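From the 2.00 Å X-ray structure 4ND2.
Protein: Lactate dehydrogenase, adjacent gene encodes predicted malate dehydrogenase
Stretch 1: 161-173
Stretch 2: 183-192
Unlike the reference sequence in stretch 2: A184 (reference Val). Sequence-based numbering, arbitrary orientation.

Stretch 1, residues 161-173: HFGVNASDVSANV
Stretch 2 (183-192) PATSSVSVGG

Stretch 1 leaves a helix at F162, with G163 at positive phi (68/43), crosses an extended V164 (-127/165), makes a 3-10 turn over 166-168 and then extends from V169 (-99/126) through V173 (-112/133). The turn is held by D168 N to N165 O (2.9 Å) and V169 N to A166 O (3.0 Å), and by S167 N to the side-chain N165 OD1 (3.1 Å). Stretch 2 runs antiparallel to this segment, placing V173 beside P183 (CA to CA, 4.1 Å), S170 beside S189 (CA to CA, 5.2 Å) and V169 beside V190 (CA to CA, 4.5 Å).

Only S170 and S189 form a hydrogen-bonded pair: S170 N donates to S189 O (2.8 Å, 159°) and S189 N to S170 O (3.0 Å, 162°). G191 N to D168 O (3.0 Å) and A184 N to N172 O (3.0 Å) continue the ladder outward. Between them stretch 2 bulges at T185 (-62/-27) and S186 (-64/-31), where V188 N reaches back to T185 O (3.3 Å). Water 3 spans the resulting gap, accepting from N172 N (2.8 Å) and donating to A184 O (2.7 Å).

V169, V173, P183 and V190 share one sheet face. V190 (chi1 t) has the largest covered area; its CG1 lies 3.9 Å from V164 CG2 (V164 chi1 m), while its CG2 lies 4.2 Å from V169 CG2 (V169 t) and 4.1 Å from F162 CD2, approaching that ring obliquely (F162 m, chi2 -73°). Further along, V173 CG2 (V173 t) packs 4.0 Å from P183 CB, and A171 CB meets V188 CG2 (V188 t) at 3.9 Å.

S170 (t) and S189 (p) occupy the opposite face, S170 CB 3.5 Å from S189 OG. Water 1 links S170 OG (2.9 Å) to S187 O (2.9 Å); water 2 binds S189 OG (2.7 Å) and S187 O (2.9 Å).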

# COMPACT_ATOMS: atom_id res chain seq x y z
N HIS A 161 0.44 25.87 -8.42
CA HIS A 161 0.09 27.28 -8.28
C HIS A 161 -0.55 27.54 -6.91
O HIS A 161 -0.09 28.41 -6.17
CB HIS A 161 -0.85 27.75 -9.39
CG HIS A 161 -1.37 29.14 -9.17
ND1 HIS A 161 -0.65 30.27 -9.48
CD2 HIS A 161 -2.53 29.57 -8.62
CE1 HIS A 161 -1.35 31.34 -9.15
NE2 HIS A 161 -2.49 30.95 -8.63
N PHE A 162 -1.59 26.78 -6.59
CA PHE A 162 -2.34 26.98 -5.34
C PHE A 162 -1.66 26.40 -4.10
O PHE A 162 -2.07 26.70 -2.98
CB PHE A 162 -3.75 26.40 -5.47
CG PHE A 162 -4.63 27.16 -6.43
CD1 PHE A 162 -5.13 28.41 -6.09
CD2 PHE A 162 -4.96 26.62 -7.67
CE1 PHE A 162 -5.94 29.11 -6.97
CE2 PHE A 162 -5.77 27.31 -8.55
CZ PHE A 162 -6.26 28.56 -8.20
N GLY A 163 -0.64 25.56 -4.29
CA GLY A 163 0.06 24.92 -3.18
C GLY A 163 -0.80 23.90 -2.45
O GLY A 163 -0.81 23.85 -1.22
N VAL A 164 -1.52 23.08 -3.22
CA VAL A 164 -2.41 22.06 -2.67
C VAL A 164 -2.11 20.68 -3.25
O VAL A 164 -1.43 20.55 -4.27
CB VAL A 164 -3.90 22.39 -2.93
CG1 VAL A 164 -4.29 23.71 -2.28
CG2 VAL A 164 -4.21 22.41 -4.42
N ASN A 165 -2.64 19.65 -2.59
CA ASN A 165 -2.55 18.28 -3.07
C ASN A 165 -3.18 18.15 -4.46
O ASN A 165 -4.36 18.45 -4.63
CB ASN A 165 -3.25 17.35 -2.07
CG ASN A 165 -3.18 15.89 -2.46
OD1 ASN A 165 -2.51 15.51 -3.42
ND2 ASN A 165 -3.88 15.05 -1.71
N ALA A 166 -2.39 17.70 -5.43
CA ALA A 166 -2.86 17.55 -6.81
C ALA A 166 -4.02 16.58 -6.94
O ALA A 166 -4.85 16.71 -7.84
CB ALA A 166 -1.72 17.13 -7.72
N SER A 167 -4.10 15.61 -6.03
CA SER A 167 -5.21 14.66 -6.00
C SER A 167 -6.56 15.35 -5.77
O SER A 167 -7.60 14.80 -6.12
CB SER A 167 -4.98 13.58 -4.94
OG SER A 167 -3.85 12.78 -5.26
N ASP A 168 -6.54 16.55 -5.19
CA ASP A 168 -7.76 17.32 -4.94
C ASP A 168 -8.09 18.33 -6.04
O ASP A 168 -9.02 19.12 -5.90
CB ASP A 168 -7.67 18.01 -3.58
CG ASP A 168 -7.58 17.03 -2.43
OD1 ASP A 168 -8.34 16.04 -2.44
OD2 ASP A 168 -6.74 17.24 -1.52
N VAL A 169 -7.31 18.31 -7.12
CA VAL A 169 -7.62 19.09 -8.31
C VAL A 169 -8.28 18.17 -9.33
O VAL A 169 -7.74 17.12 -9.67
CB VAL A 169 -6.36 19.71 -8.94
CG1 VAL A 169 -6.71 20.45 -10.23
CG2 VAL A 169 -5.67 20.64 -7.95
N SER A 170 -9.45 18.58 -9.81
CA SER A 170 -10.13 17.90 -10.91
C SER A 170 -9.85 18.70 -12.18
O SER A 170 -10.14 19.90 -12.23
CB SER A 170 -11.63 17.82 -10.66
OG SER A 170 -12.31 17.19 -11.74
N ALA A 171 -9.28 18.05 -13.19
CA ALA A 171 -8.95 18.71 -14.45
C ALA A 171 -8.75 17.69 -15.57
O ALA A 171 -8.11 16.66 -15.37
CB ALA A 171 -7.70 19.57 -14.29
N ASN A 172 -9.32 17.99 -16.74
CA ASN A 172 -9.26 17.08 -17.88
C ASN A 172 -8.58 17.73 -19.08
O ASN A 172 -8.76 18.92 -19.34
CB ASN A 172 -10.67 16.64 -18.27
CG ASN A 172 -11.23 15.59 -17.33
OD1 ASN A 172 -10.68 14.49 -17.23
ND2 ASN A 172 -12.31 15.93 -16.64
N VAL A 173 -7.79 16.92 -19.78
CA VAL A 173 -7.29 17.27 -21.10
C VAL A 173 -7.96 16.32 -22.08
O VAL A 173 -8.02 15.11 -21.84
CB VAL A 173 -5.75 17.13 -21.20
CG1 VAL A 173 -5.28 17.40 -22.62
CG2 VAL A 173 -5.07 18.07 -20.21
N PRO A 183 -6.64 21.33 -22.82
CA PRO A 183 -6.88 21.37 -21.38
C PRO A 183 -8.12 22.22 -21.09
O PRO A 183 -8.10 23.43 -21.29
CB PRO A 183 -5.60 22.02 -20.83
CG PRO A 183 -4.59 21.90 -21.92
CD PRO A 183 -5.38 21.99 -23.18
N ALA A 184 -9.19 21.56 -20.65
CA ALA A 184 -10.49 22.22 -20.49
C ALA A 184 -10.56 23.01 -19.20
O ALA A 184 -10.97 22.50 -18.16
CB ALA A 184 -11.60 21.18 -20.55
N THR A 185 -10.17 24.28 -19.26
CA THR A 185 -10.14 25.14 -18.07
C THR A 185 -11.53 25.34 -17.44
O THR A 185 -11.63 25.56 -16.24
CB THR A 185 -9.55 26.53 -18.36
OG1 THR A 185 -10.28 27.16 -19.41
CG2 THR A 185 -8.08 26.42 -18.76
N SER A 186 -12.58 25.25 -18.25
CA SER A 186 -13.94 25.54 -17.78
C SER A 186 -14.43 24.57 -16.70
O SER A 186 -15.22 24.96 -15.83
CB SER A 186 -14.93 25.56 -18.94
OG SER A 186 -15.15 24.25 -19.46
N SER A 187 -13.98 23.32 -16.76
CA SER A 187 -14.40 22.29 -15.81
C SER A 187 -13.33 21.94 -14.77
O SER A 187 -13.41 20.91 -14.12
CB SER A 187 -14.81 21.03 -16.57
OG SER A 187 -13.72 20.54 -17.34
N VAL A 188 -12.33 22.81 -14.61
CA VAL A 188 -11.34 22.65 -13.56
C VAL A 188 -11.97 23.02 -12.21
O VAL A 188 -12.71 23.99 -12.12
CB VAL A 188 -10.10 23.53 -13.81
CG1 VAL A 188 -9.20 23.59 -12.58
CG2 VAL A 188 -9.32 23.02 -15.01
N SER A 189 -11.67 22.23 -11.18
CA SER A 189 -12.04 22.60 -9.82
C SER A 189 -10.97 22.16 -8.82
O SER A 189 -10.28 21.16 -9.04
CB SER A 189 -13.41 22.05 -9.44
OG SER A 189 -13.47 20.64 -9.59
N VAL A 190 -10.83 22.93 -7.75
CA VAL A 190 -9.91 22.62 -6.66
C VAL A 190 -10.73 22.49 -5.38
O VAL A 190 -11.19 23.48 -4.82
CB VAL A 190 -8.84 23.72 -6.48
CG1 VAL A 190 -7.85 23.33 -5.39
CG2 VAL A 190 -8.12 24.00 -7.79
N GLY A 191 -10.92 21.25 -4.94
CA GLY A 191 -11.77 20.96 -3.79
C GLY A 191 -13.21 21.41 -3.96
O GLY A 191 -13.89 21.71 -2.97
N GLY A 192 -13.68 21.45 -5.20
CA GLY A 192 -15.04 21.91 -5.52
C GLY A 192 -15.13 23.36 -6.00
O GLY A 192 -16.17 23.77 -6.51
O HOH W 1 -12.40 18.18 -14.45
O HOH W 2 -14.54 19.55 -11.86
O HOH W 3 -11.10 20.19 -16.80